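Local coordinates for protein amidase, hydantoinase/carbamoylase family (Burkholderia vietnamiensis, PDB 5I4M) that probably hydrolyses N-carbamoyl-L-amino acids, as a two-zinc amidase of the peptidase M20 family whose structure holds bound 3-phosphoglycerate, at residues A90-D95 and E136-V141; E238-G243 and P299-F304; P311-L316 and Y346-F351. All coordinates share one frame; numbering follows the deposited sequence.

In the fold
Contacts 1, 2 and 3 follow one another along the chain, each closing before the next opens. Contact 1 joins two loops of the part of the fold that carries the zinc ligands, while contact 2 lies within the M20 dimerisation region; their centres are about 54 Å apart, on opposite sides of the chain's centre. Contact 3 falls between them, its centre about 35 Å from that of contact 1 and about 29 Å from that of contact 2. Contacts 2 and 3 reach the same sheet, in which strands 225-242 and 337-350 are neighbours, and strand 297-310 is followed by helix 313-334. In space they thus run from the zinc-bearing part, past Y346, to the dimerisation region.

Contact 1: A90-D95 and E136-V141; sequences AGRVAD and ETEHPV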
ATOM      1  N   ALA A  90     -41.673   6.805  22.286  1.00 17.40           N
ATOM      2  CA  ALA A  90     -42.498   7.959  22.625  1.00 17.68           C
ATOM      3  C   ALA A  90     -42.433   8.281  24.115  1.00 18.07           C
ATOM      4  O   ALA A  90     -42.317   7.395  24.964  1.00 19.98           O
ATOM      5  CB  ALA A  90     -43.951   7.706  22.220  1.00 19.87           C
ATOM      6  N   GLY A  91     -42.519   9.576  24.431  1.00 19.89           N
ATOM      7  CA  GLY A  91     -42.703  10.025  25.791  1.00 19.35           C
ATOM      8  C   GLY A  91     -44.140  10.460  26.048  1.00 25.24           C
ATOM      9  O   GLY A  91     -45.009  10.395  25.181  1.00 22.32           O
ATOM     10  N   ARG A  92     -44.379  10.920  27.279  1.00 24.97           N
ATOM     11  CA  ARG A  92     -45.711  11.407  27.630  1.00 27.41           C
ATOM     12  C   ARG A  92     -46.060  12.671  26.849  1.00 29.94           C
ATOM     13  O   ARG A  92     -47.218  12.874  26.472  1.00 28.83           O
ATOM     14  CB  ARG A  92     -45.800  11.663  29.135  1.00 24.29           C
ATOM     15  CG  ARG A  92     -47.202  12.000  29.620  1.00 35.94           C
ATOM     16  CD  ARG A  92     -47.220  12.499  31.069  1.00 41.27           C
ATOM     17  NE  ARG A  92     -46.675  13.849  31.200  1.00 39.89           N
ATOM     18  CZ  ARG A  92     -47.375  14.963  31.012  1.00 43.37           C
ATOM     19  NH1 ARG A  92     -48.656  14.900  30.678  1.00 50.96           N
ATOM     20  NH2 ARG A  92     -46.791  16.147  31.150  1.00 44.44           N
ATOM     21  N   VAL A  93     -45.074  13.525  26.591  1.00 29.53           N
ATOM     22  CA  VAL A  93     -45.292  14.793  25.901  1.00 23.88           C
ATOM     23  C   VAL A  93     -44.889  14.591  24.450  1.00 26.56           C
ATOM     24  O   VAL A  93     -43.706  14.405  24.144  1.00 30.60           O
ATOM     25  CB  VAL A  93     -44.510  15.937  26.557  1.00 24.83           C
ATOM     26  CG1 VAL A  93     -44.742  17.240  25.803  1.00 27.59           C
ATOM     27  CG2 VAL A  93     -44.920  16.085  28.017  1.00 29.71           C
ATOM     28  N   ALA A  94     -45.876  14.626  23.554  1.00 30.28           N
ATOM     29  CA  ALA A  94     -45.653  14.189  22.179  1.00 30.25           C
ATOM     30  C   ALA A  94     -44.583  15.024  21.480  1.00 26.62           C
ATOM     31  O   ALA A  94     -43.752  14.486  20.739  1.00 27.00           O
ATOM     32  CB  ALA A  94     -46.966  14.242  21.399  1.00 26.42           C
ATOM     33  N   ASP A  95     -44.581  16.336  21.695  1.00 29.14           N
ATOM     34  CA  ASP A  95     -43.666  17.200  20.965  1.00 33.43           C
ATOM     35  C   ASP A  95     -42.447  17.594  21.790  1.00 29.14           C
ATOM     36  O   ASP A  95     -41.732  18.530  21.416  1.00 31.07           O
ATOM     37  CB  ASP A  95     -44.399  18.443  20.461  1.00 38.06           C
ATOM     38  CG  ASP A  95     -45.179  19.138  21.545  1.00 46.01           C
ATOM     39  OD1 ASP A  95     -44.849  18.949  22.734  1.00 50.03           O
ATOM     40  OD2 ASP A  95     -46.127  19.877  21.205  1.00 53.42           O
ATOM     41  N   GLU A 136     -42.907   5.227  31.903  1.00 25.33           N
ATOM     42  CA  GLU A 136     -43.233   6.303  30.983  1.00 24.08           C
ATOM     43  C   GLU A 136     -42.320   7.482  31.279  1.00 21.19           C
ATOM     44  O   GLU A 136     -42.208   7.906  32.434  1.00 26.84           O
ATOM     45  CB  GLU A 136     -44.696   6.715  31.122  1.00 27.41           C
ATOM     46  CG  GLU A 136     -45.077   7.943  30.313  1.00 30.04           C
ATOM     47  CD  GLU A 136     -46.553   8.297  30.451  1.00 42.17           C
ATOM     48  OE1 GLU A 136     -46.948   8.854  31.502  1.00 42.76           O
ATOM     49  OE2 GLU A 136     -47.317   8.007  29.506  1.00 45.42           O
ATOM     50  N   THR A 137     -41.656   7.992  30.249  1.00 19.68           N
ATOM     51  CA  THR A 137     -40.812   9.171  30.368  1.00 21.75           C
ATOM     52  C   THR A 137     -41.563  10.411  29.894  1.00 24.71           C
ATOM     53  O   THR A 137     -42.494  10.333  29.091  1.00 28.84           O
ATOM     54  CB  THR A 137     -39.518   9.009  29.561  1.00 22.25           C
ATOM     55  OG1 THR A 137     -39.833   8.836  28.170  1.00 22.14           O
ATOM     56  CG2 THR A 137     -38.732   7.800  30.053  1.00 17.87           C
ATOM     57  N   GLU A 138     -41.136  11.570  30.401  1.00 21.97           N
ATOM     58  CA  GLU A 138     -41.732  12.830  29.963  1.00 21.28           C
ATOM     59  C   GLU A 138     -41.272  13.183  28.551  1.00 22.40           C
ATOM     60  O   GLU A 138     -42.091  13.445  27.660  1.00 21.42           O
ATOM     61  CB  GLU A 138     -41.369  13.942  30.947  1.00 25.23           C
ATOM     62  CG  GLU A 138     -42.066  15.264  30.677  1.00 36.55           C
ATOM     63  CD  GLU A 138     -43.416  15.377  31.375  1.00 42.32           C
ATOM     64  OE1 GLU A 138     -43.926  16.516  31.474  1.00 38.90           O
ATOM     65  OE2 GLU A 138     -43.953  14.337  31.830  1.00 41.49           O
ATOM     66  N   HIS A 139     -39.980  13.194  28.335  1.00 20.31           N
ATOM     67  CA  HIS A 139     -39.403  13.385  27.019  1.00 21.10           C
ATOM     68  C   HIS A 139     -39.345  12.050  26.281  1.00 20.90           C
ATOM     69  O   HIS A 139     -39.105  11.010  26.898  1.00 17.46           O
ATOM     70  CB  HIS A 139     -37.984  13.956  27.125  1.00 17.44           C
ATOM     71  CG  HIS A 139     -37.910  15.297  27.788  1.00 20.12           C
ATOM     72  ND1 HIS A 139     -37.737  16.467  27.079  1.00 18.45           N
ATOM     73  CD2 HIS A 139     -37.970  15.652  29.093  1.00 19.13           C
ATOM     74  CE1 HIS A 139     -37.695  17.487  27.921  1.00 19.35           C
ATOM     75  NE2 HIS A 139     -37.837  17.019  29.148  1.00 20.98           N
ATOM     76  N   PRO A 140     -39.518  12.049  24.961  1.00 17.04           N
ATOM     77  CA  PRO A 140     -39.221  10.839  24.199  1.00 16.13           C
ATOM     78  C   PRO A 140     -37.751  10.485  24.353  1.00 18.08           C
ATOM     79  O   PRO A 140     -36.910  11.328  24.675  1.00 16.00           O
ATOM     80  CB  PRO A 140     -39.560  11.229  22.755  1.00 16.98           C
ATOM     81  CG  PRO A 140     -39.428  12.721  22.730  1.00 19.60           C
ATOM     82  CD  PRO A 140     -39.890  13.174  24.087  1.00 17.91           C
ATOM     83  N   VAL A 141     -37.452   9.212  24.129  1.00 15.08           N
ATOM     84  CA  VAL A 141     -36.095   8.688  24.193  1.00 13.25           C
ATOM     85  C   VAL A 141     -35.759   8.108  22.828  1.00 16.52           C
ATOM     86  O   VAL A 141     -36.605   7.469  22.196  1.00 19.15           O
ATOM     87  CB  VAL A 141     -35.969   7.626  25.307  1.00 17.56           C
ATOM     88  CG1 VAL A 141     -34.692   6.824  25.151  1.00 20.06           C
ATOM     89  CG2 VAL A 141     -36.039   8.292  26.695  1.00 16.66           C
TER
HETATM   90  O   HOH W   1     -39.577   6.763  26.335  1.00 17.94           O
HETATM   91  O   HOH W   2     -42.859   6.832  27.735  1.00 21.95           O
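R92 and E138 form a two-pronged salt bridge, and the R92 side chain reaches it by passing E136. R92 CB lies 3.7 Å from E136 CD; CG and CD then run past E136 OE1, although the charged atoms of that pair stay apart, with R92 NE 5.0 Å from E136 OE1. The chain bends at chi3 (72°), which sets NE on its course to E138. R92 NE donates to E138 OE2 at 2.8 Å and R92 NH2 to E138 OE1 at 2.9 Å. Both oxygens lie close to the guanidinium plane, yet the nitrogens approach from above the carboxylate plane, the two planes being 43° apart. E138 OE1 also touches V93 CG2.

Both segments are loop apart from V141, which starts strand 141-145: the first links strand 85-89 to strand 99-103, the second follows helix 117-132. Their backbones are tied by R92 N to T137 O at 2.7 Å and by V93 N to E138 O at 3.2 Å. G91 packs its N against P140 CA (3.5 Å). Two waters donate to A90 O: one also donates to T137 OG1, the other accepts from T137 N. T137 OG1 itself donates to H139 O at 2.6 Å.

Contact 2: E238-G243 and P299-F304; sequences EITFTG and PGRVFF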
ATOM      1  N   GLU A 238      -3.848  14.696   5.053  1.00  6.51           N
ATOM      2  CA  GLU A 238      -3.478  13.883   3.906  1.00  7.98           C
ATOM      3  C   GLU A 238      -2.300  14.555   3.213  1.00  7.35           C
ATOM      4  O   GLU A 238      -2.348  15.757   2.924  1.00  9.37           O
ATOM      5  CB  GLU A 238      -4.654  13.719   2.934  1.00  8.67           C
ATOM      6  CG  GLU A 238      -5.773  12.826   3.487  1.00 10.74           C
ATOM      7  CD  GLU A 238      -6.944  12.637   2.530  1.00 15.67           C
ATOM      8  OE1 GLU A 238      -7.839  11.821   2.851  1.00 13.05           O
ATOM      9  OE2 GLU A 238      -6.970  13.284   1.461  1.00 11.61           O
ATOM     10  N   ILE A 239      -1.243  13.792   2.963  1.00  6.59           N
ATOM     11  CA  ILE A 239      -0.038  14.324   2.337  1.00  6.19           C
ATOM     12  C   ILE A 239       0.312  13.434   1.157  1.00 11.64           C
ATOM     13  O   ILE A 239       0.358  12.207   1.296  1.00  8.95           O
ATOM     14  CB  ILE A 239       1.142  14.386   3.324  1.00  6.74           C
ATOM     15  CG1 ILE A 239       0.822  15.342   4.470  1.00  9.56           C
ATOM     16  CG2 ILE A 239       2.401  14.861   2.605  1.00  8.04           C
ATOM     17  CD1 ILE A 239       1.845  15.314   5.601  1.00 11.81           C
ATOM     18  N   THR A 240       0.546  14.042  -0.001  1.00  7.18           N
ATOM     19  CA  THR A 240       1.135  13.324  -1.125  1.00  8.40           C
ATOM     20  C   THR A 240       2.479  13.968  -1.437  1.00  8.98           C
ATOM     21  O   THR A 240       2.549  15.181  -1.657  1.00 10.70           O
ATOM     22  CB  THR A 240       0.222  13.351  -2.355  1.00 10.68           C
ATOM     23  OG1 THR A 240      -1.005  12.669  -2.061  1.00 12.10           O
ATOM     24  CG2 THR A 240       0.902  12.660  -3.535  1.00  8.62           C
ATOM     25  N   PHE A 241       3.542  13.166  -1.400  1.00  8.02           N
ATOM     26  CA  PHE A 241       4.842  13.561  -1.925  1.00  6.70           C
ATOM     27  C   PHE A 241       4.954  13.078  -3.364  1.00  8.86           C
ATOM     28  O   PHE A 241       4.636  11.921  -3.658  1.00  9.25           O
ATOM     29  CB  PHE A 241       5.985  12.930  -1.125  1.00  6.69           C
ATOM     30  CG  PHE A 241       6.341  13.647   0.141  1.00  9.25           C
ATOM     31  CD1 PHE A 241       6.272  15.022   0.228  1.00 12.23           C
ATOM     32  CD2 PHE A 241       6.794  12.929   1.234  1.00  6.78           C
ATOM     33  CE1 PHE A 241       6.631  15.678   1.406  1.00 10.27           C
ATOM     34  CE2 PHE A 241       7.149  13.571   2.405  1.00 13.66           C
ATOM     35  CZ  PHE A 241       7.064  14.952   2.488  1.00 14.19           C
ATOM     36  N   THR A 242       5.444  13.938  -4.249  1.00  8.56           N
ATOM     37  CA  THR A 242       5.750  13.527  -5.614  1.00  7.77           C
ATOM     38  C   THR A 242       7.236  13.731  -5.876  1.00 11.42           C
ATOM     39  O   THR A 242       7.756  14.839  -5.703  1.00 11.32           O
ATOM     40  CB  THR A 242       4.910  14.298  -6.628  1.00  9.52           C
ATOM     41  OG1 THR A 242       3.516  14.118  -6.328  1.00  8.66           O
ATOM     42  CG2 THR A 242       5.194  13.768  -8.034  1.00 11.92           C
ATOM     43  N   GLY A 243       7.918  12.652  -6.259  1.00  8.81           N
ATOM     44  CA  GLY A 243       9.298  12.730  -6.700  1.00 10.10           C
ATOM     45  C   GLY A 243       9.395  12.288  -8.144  1.00  9.12           C
ATOM     46  O   GLY A 243       8.642  12.766  -8.992  1.00 10.63           O
ATOM     47  N   PRO A 299      10.294   4.891  -5.642  1.00  8.15           N
ATOM     48  CA  PRO A 299       8.900   5.353  -5.604  1.00  7.42           C
ATOM     49  C   PRO A 299       8.792   6.819  -6.006  1.00  8.14           C
ATOM     50  O   PRO A 299       9.546   7.669  -5.522  1.00  9.65           O
ATOM     51  CB  PRO A 299       8.489   5.124  -4.145  1.00  7.82           C
ATOM     52  CG  PRO A 299       9.346   3.959  -3.710  1.00  7.27           C
ATOM     53  CD  PRO A 299      10.688   4.236  -4.381  1.00  6.81           C
ATOM     54  N   GLY A 300       7.853   7.105  -6.902  1.00  6.59           N
ATOM     55  CA  GLY A 300       7.712   8.442  -7.448  1.00  9.58           C
ATOM     56  C   GLY A 300       6.579   9.224  -6.820  1.00 10.97           C
ATOM     57  O   GLY A 300       6.504  10.446  -6.983  1.00 10.18           O
ATOM     58  N   ARG A 301       5.691   8.544  -6.091  1.00  8.79           N
ATOM     59  CA  ARG A 301       4.569   9.213  -5.441  0.57 10.31           C
ATOM     60  C   ARG A 301       4.164   8.413  -4.213  1.00  8.49           C
ATOM     61  O   ARG A 301       4.022   7.193  -4.290  1.00 10.90           O
ATOM     62  CB  ARG A 301       3.381   9.357  -6.405  0.57 11.54           C
ATOM     63  CG  ARG A 301       2.277  10.273  -5.902  0.57 15.23           C
ATOM     64  CD  ARG A 301       1.153  10.447  -6.929  0.57 17.40           C
ATOM     65  NE  ARG A 301       0.293   9.268  -7.042  0.57 21.89           N
ATOM     66  CZ  ARG A 301       0.239   8.469  -8.107  0.57 23.90           C
ATOM     67  NH1 ARG A 301       0.994   8.712  -9.171  0.57 22.81           N
ATOM     68  NH2 ARG A 301      -0.579   7.422  -8.108  0.57 24.97           N
ATOM     69  N   VAL A 302       3.989   9.086  -3.080  1.00  8.72           N
ATOM     70  CA  VAL A 302       3.500   8.400  -1.885  1.00  6.73           C
ATOM     71  C   VAL A 302       2.433   9.268  -1.235  1.00  9.86           C
ATOM     72  O   VAL A 302       2.663  10.454  -0.963  1.00  8.68           O
ATOM     73  CB  VAL A 302       4.619   8.069  -0.876  1.00  9.92           C
ATOM     74  CG1 VAL A 302       4.008   7.404   0.375  1.00  7.25           C
ATOM     75  CG2 VAL A 302       5.669   7.144  -1.513  1.00 10.59           C
ATOM     76  N   PHE A 303       1.268   8.676  -1.004  1.00  8.00           N
ATOM     77  CA  PHE A 303       0.188   9.279  -0.232  1.00  8.76           C
ATOM     78  C   PHE A 303       0.227   8.705   1.176  1.00  9.57           C
ATOM     79  O   PHE A 303       0.423   7.498   1.348  1.00  6.37           O
ATOM     80  CB  PHE A 303      -1.164   8.971  -0.887  1.00 10.54           C
ATOM     81  CG  PHE A 303      -2.366   9.276  -0.019  1.00  7.26           C
ATOM     82  CD1 PHE A 303      -2.872   8.320   0.857  1.00 10.63           C
ATOM     83  CD2 PHE A 303      -3.003  10.502  -0.107  1.00  9.09           C
ATOM     84  CE1 PHE A 303      -3.987   8.595   1.656  1.00 13.59           C
ATOM     85  CE2 PHE A 303      -4.123  10.782   0.675  1.00 11.72           C
ATOM     86  CZ  PHE A 303      -4.612   9.825   1.558  1.00 12.26           C
ATOM     87  N   PHE A 304       0.031   9.558   2.184  1.00  9.74           N
ATOM     88  CA  PHE A 304      -0.068   9.035   3.543  1.00 10.77           C
ATOM     89  C   PHE A 304      -0.854  10.011   4.410  1.00  7.66           C
ATOM     90  O   PHE A 304      -1.093  11.164   4.034  1.00  9.13           O
ATOM     91  CB  PHE A 304       1.309   8.732   4.146  1.00  8.69           C
ATOM     92  CG  PHE A 304       2.209   9.932   4.258  1.00  8.59           C
ATOM     93  CD1 PHE A 304       2.940  10.370   3.165  1.00  9.95           C
ATOM     94  CD2 PHE A 304       2.325  10.606   5.450  1.00  8.32           C
ATOM     95  CE1 PHE A 304       3.771  11.477   3.267  1.00  9.29           C
ATOM     96  CE2 PHE A 304       3.150  11.712   5.557  1.00  9.65           C
ATOM     97  CZ  PHE A 304       3.868  12.145   4.461  1.00 13.24           C
TER
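I239 lies over one face of the F304 ring, its CB 4.0 Å from the ring centroid and 22° off the normal, a CH-pi contact offset toward the rim. F304 has CG between its backbone N and carbonyl carbon (chi1 61°), and the end of its side chain comes nearer to segment 238-243 than its CB direction would suggest. I239 CG2 reaches F304 CZ at 3.6 Å, and CD1 touches CE2 and CZ. F241 meets the same ring obliquely, its CD2 3.9 Å from F304 CE1 and the two planes 54° apart. V302 shares this face with the three.

On the other face, T240 OG1 comes to the edge of the F303 ring, 3.5 Å from F303 CD2, while E238 packs CB and CG on CE2 and CZ of that ring.

These side chains ride on antiparallel strands with axes 4.7 Å apart. I239 and F304 form one hydrogen-bonded pair, with reciprocal N-to-O bonds, and F241 and V302 another; T240-F303 and T242-R301 are non-hydrogen-bonded pairs. G243 N adds a bond to G300 O at 2.7 Å. G300 and R301 both face H291, a classic beta bulge against strand 282-291.

Both segments belong to the M20 dimerisation region, consistent with the salt bridge from E238 OE1 to R295 of the second subunit. Strand 337-350 flanks segment 238-243 and strand 282-291 flanks segment 299-304, while V266 of helix 259-276 and V327 of helix 313-334 cover the face bearing F241.

Contact 3: P311-L316 and Y346-F351; sequences PDDAVL and YAPIAF
P348 presents its ring to the turn that begins helix 313-334, touching P311 through the backbone carbonyl and D313 through its side chain. CG of P348 stands 3.2 Å from P311 O and CB of P348 3.3 Å from that same oxygen, so two adjacent ring carbons bear on one carbonyl. The third ring carbon, CD, turns to D313, lying 3.7 Å from its OD1 and 3.8 Å from its CB. The D313 side chain crosses the proline at about a right angle. Its CG is anti to the backbone N (chi1 -161°), and OD1 also comes 3.8 Å from A347 CB. The carboxylate therefore lies against carbons of both A347 and P348, while OD1 has its hydrogen bond with Y345 OH.

D312 is the N-cap of this helix: its OD1 accepts from V315 N at 3.0 Å with its anti lone pair, and more weakly from A314 N. L316 N returns to D312 O, closing the first helical turn. The contact thus sets a capped helix start beside the break in strand 337-350 at A347 and P348.

No hydrogen bond joins the two segments, and only 191 Å² is buried between them. L316 supplies a looser approach, its CD2 4.4 Å from Y346 O, and otherwise packs on F308 and H310 of strand 297-310. Y346 has its CB directed away from the helix start; Y346 OH bonds to Q234 NE2, a residue that binds 3-phosphoglycerate, and the nearest atoms of the Y346 side chain and the bound ligand are about 5 Å apart.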
ATOM      1  N   PRO A 311      -5.236  17.110  24.286  1.00  8.98           N
ATOM      2  CA  PRO A 311      -6.345  17.713  25.043  1.00  9.50           C
ATOM      3  C   PRO A 311      -6.291  19.225  25.118  1.00 11.36           C
ATOM      4  O   PRO A 311      -7.255  19.830  25.601  1.00 11.74           O
ATOM      5  CB  PRO A 311      -6.189  17.106  26.442  1.00 13.46           C
ATOM      6  CG  PRO A 311      -4.714  16.733  26.520  1.00 14.75           C
ATOM      7  CD  PRO A 311      -4.387  16.256  25.140  1.00 11.24           C
ATOM      8  N   ASP A 312      -5.197  19.848  24.697  1.00 10.73           N
ATOM      9  CA  ASP A 312      -5.055  21.296  24.744  1.00 12.48           C
ATOM     10  C   ASP A 312      -4.955  21.833  23.323  1.00 10.26           C
ATOM     11  O   ASP A 312      -4.067  21.427  22.568  1.00  9.45           O
ATOM     12  CB  ASP A 312      -3.832  21.695  25.566  1.00 12.46           C
ATOM     13  CG  ASP A 312      -3.681  23.187  25.658  1.00 18.12           C
ATOM     14  OD1 ASP A 312      -3.208  23.781  24.675  1.00 18.97           O
ATOM     15  OD2 ASP A 312      -4.054  23.768  26.698  1.00 18.23           O
ATOM     16  N   ASP A 313      -5.851  22.762  22.970  1.00 12.03           N
ATOM     17  CA  ASP A 313      -5.908  23.259  21.594  1.00 12.26           C
ATOM     18  C   ASP A 313      -4.603  23.940  21.183  1.00 13.19           C
ATOM     19  O   ASP A 313      -4.146  23.792  20.043  1.00  9.82           O
ATOM     20  CB  ASP A 313      -7.091  24.223  21.438  1.00 13.47           C
ATOM     21  CG  ASP A 313      -7.496  24.430  19.984  1.00 17.44           C
ATOM     22  OD1 ASP A 313      -7.589  23.437  19.235  1.00 11.65           O
ATOM     23  OD2 ASP A 313      -7.708  25.595  19.583  1.00 17.86           O
ATOM     24  N   ALA A 314      -3.981  24.682  22.100  1.00 10.58           N
ATOM     25  CA  ALA A 314      -2.741  25.377  21.760  1.00 12.04           C
ATOM     26  C   ALA A 314      -1.605  24.394  21.489  1.00 10.75           C
ATOM     27  O   ALA A 314      -0.779  24.621  20.595  1.00 10.82           O
ATOM     28  CB  ALA A 314      -2.355  26.347  22.880  1.00 11.74           C
ATOM     29  N   VAL A 315      -1.527  23.312  22.266  1.00 10.51           N
ATOM     30  CA  VAL A 315      -0.487  22.316  22.023  1.00 10.80           C
ATOM     31  C   VAL A 315      -0.751  21.586  20.717  1.00  9.70           C
ATOM     32  O   VAL A 315       0.179  21.282  19.959  1.00 10.92           O
ATOM     33  CB  VAL A 315      -0.391  21.336  23.204  1.00 10.27           C
ATOM     34  CG1 VAL A 315       0.688  20.303  22.933  1.00 16.51           C
ATOM     35  CG2 VAL A 315      -0.094  22.104  24.484  1.00 12.15           C
ATOM     36  N   LEU A 316      -2.017  21.286  20.435  1.00  9.30           N
ATOM     37  CA  LEU A 316      -2.347  20.658  19.160  1.00  8.79           C
ATOM     38  C   LEU A 316      -1.984  21.576  17.998  1.00  8.97           C
ATOM     39  O   LEU A 316      -1.531  21.105  16.955  1.00 10.53           O
ATOM     40  CB  LEU A 316      -3.830  20.285  19.131  1.00  8.45           C
ATOM     41  CG  LEU A 316      -4.422  19.612  17.893  1.00 10.26           C
ATOM     42  CD1 LEU A 316      -3.703  18.299  17.619  1.00  9.30           C
ATOM     43  CD2 LEU A 316      -5.916  19.374  18.104  1.00  8.30           C
ATOM     44  N   TYR A 346     -11.099  19.383  15.060  1.00 11.15           N
ATOM     45  CA  TYR A 346     -12.004  19.949  16.050  1.00  9.46           C
ATOM     46  C   TYR A 346     -11.245  20.181  17.346  1.00  9.75           C
ATOM     47  O   TYR A 346     -10.339  19.417  17.700  1.00  8.06           O
ATOM     48  CB  TYR A 346     -13.243  19.067  16.286  1.00  7.57           C
ATOM     49  CG  TYR A 346     -13.001  17.698  16.881  1.00 10.00           C
ATOM     50  CD1 TYR A 346     -12.997  17.508  18.265  1.00 11.15           C
ATOM     51  CD2 TYR A 346     -12.820  16.584  16.058  1.00 12.87           C
ATOM     52  CE1 TYR A 346     -12.800  16.251  18.821  1.00  8.85           C
ATOM     53  CE2 TYR A 346     -12.624  15.320  16.603  1.00 10.55           C
ATOM     54  CZ  TYR A 346     -12.611  15.162  17.973  1.00 11.43           C
ATOM     55  OH  TYR A 346     -12.417  13.905  18.495  1.00 12.10           O
ATOM     56  N   ALA A 347     -11.603  21.260  18.022  1.00 10.87           N
ATOM     57  CA  ALA A 347     -10.956  21.613  19.265  1.00  8.50           C
ATOM     58  C   ALA A 347     -11.375  20.645  20.368  1.00 10.44           C
ATOM     59  O   ALA A 347     -12.460  20.055  20.305  1.00 11.61           O
ATOM     60  CB  ALA A 347     -11.323  23.037  19.659  1.00  9.64           C
ATOM     61  N   PRO A 348     -10.532  20.464  21.386  1.00 12.17           N
ATOM     62  CA  PRO A 348     -10.978  19.765  22.599  1.00 11.68           C
ATOM     63  C   PRO A 348     -12.279  20.377  23.092  1.00 10.59           C
ATOM     64  O   PRO A 348     -12.509  21.589  22.971  1.00  9.19           O
ATOM     65  CB  PRO A 348      -9.840  20.012  23.597  1.00 10.92           C
ATOM     66  CG  PRO A 348      -8.647  20.380  22.756  1.00 15.85           C
ATOM     67  CD  PRO A 348      -9.207  21.085  21.557  1.00 10.28           C
ATOM     68  N   ILE A 349     -13.150  19.545  23.633  1.00  9.62           N
ATOM     69  CA  ILE A 349     -14.472  20.020  24.017  1.00 11.87           C
ATOM     70  C   ILE A 349     -14.796  19.503  25.408  1.00 10.09           C
ATOM     71  O   ILE A 349     -14.446  18.372  25.761  1.00  9.56           O
ATOM     72  CB  ILE A 349     -15.542  19.614  22.978  1.00 17.83           C
ATOM     73  CG1 ILE A 349     -16.906  20.217  23.334  1.00 20.15           C
ATOM     74  CG2 ILE A 349     -15.629  18.105  22.830  1.00 17.84           C
ATOM     75  CD1 ILE A 349     -17.822  20.335  22.135  1.00 18.03           C
ATOM     76  N   ALA A 350     -15.423  20.358  26.210  1.00  9.17           N
ATOM     77  CA  ALA A 350     -15.883  19.999  27.542  1.00 11.09           C
ATOM     78  C   ALA A 350     -17.339  19.569  27.457  1.00 11.86           C
ATOM     79  O   ALA A 350     -18.152  20.225  26.797  1.00 12.99           O
ATOM     80  CB  ALA A 350     -15.726  21.184  28.501  1.00  9.87           C
ATOM     81  N   PHE A 351     -17.668  18.468  28.113  1.00  9.66           N
ATOM     82  CA  PHE A 351     -19.043  18.007  28.074  1.00  9.10           C
ATOM     83  C   PHE A 351     -19.881  18.792  29.080  1.00 17.73           C
ATOM     84  O   PHE A 351     -19.357  19.511  29.940  1.00 14.90           O
ATOM     85  CB  PHE A 351     -19.095  16.500  28.322  1.00  8.80           C
ATOM     86  CG  PHE A 351     -18.652  15.687  27.129  1.00  8.39           C
ATOM     87  CD1 PHE A 351     -19.323  15.799  25.916  1.00  8.54           C
ATOM     88  CD2 PHE A 351     -17.549  14.846  27.207  1.00 11.81           C
ATOM     89  CE1 PHE A 351     -18.908  15.062  24.795  1.00 10.06           C
ATOM     90  CE2 PHE A 351     -17.129  14.114  26.095  1.00 12.57           C
ATOM     91  CZ  PHE A 351     -17.811  14.216  24.899  1.00  7.69           C
TER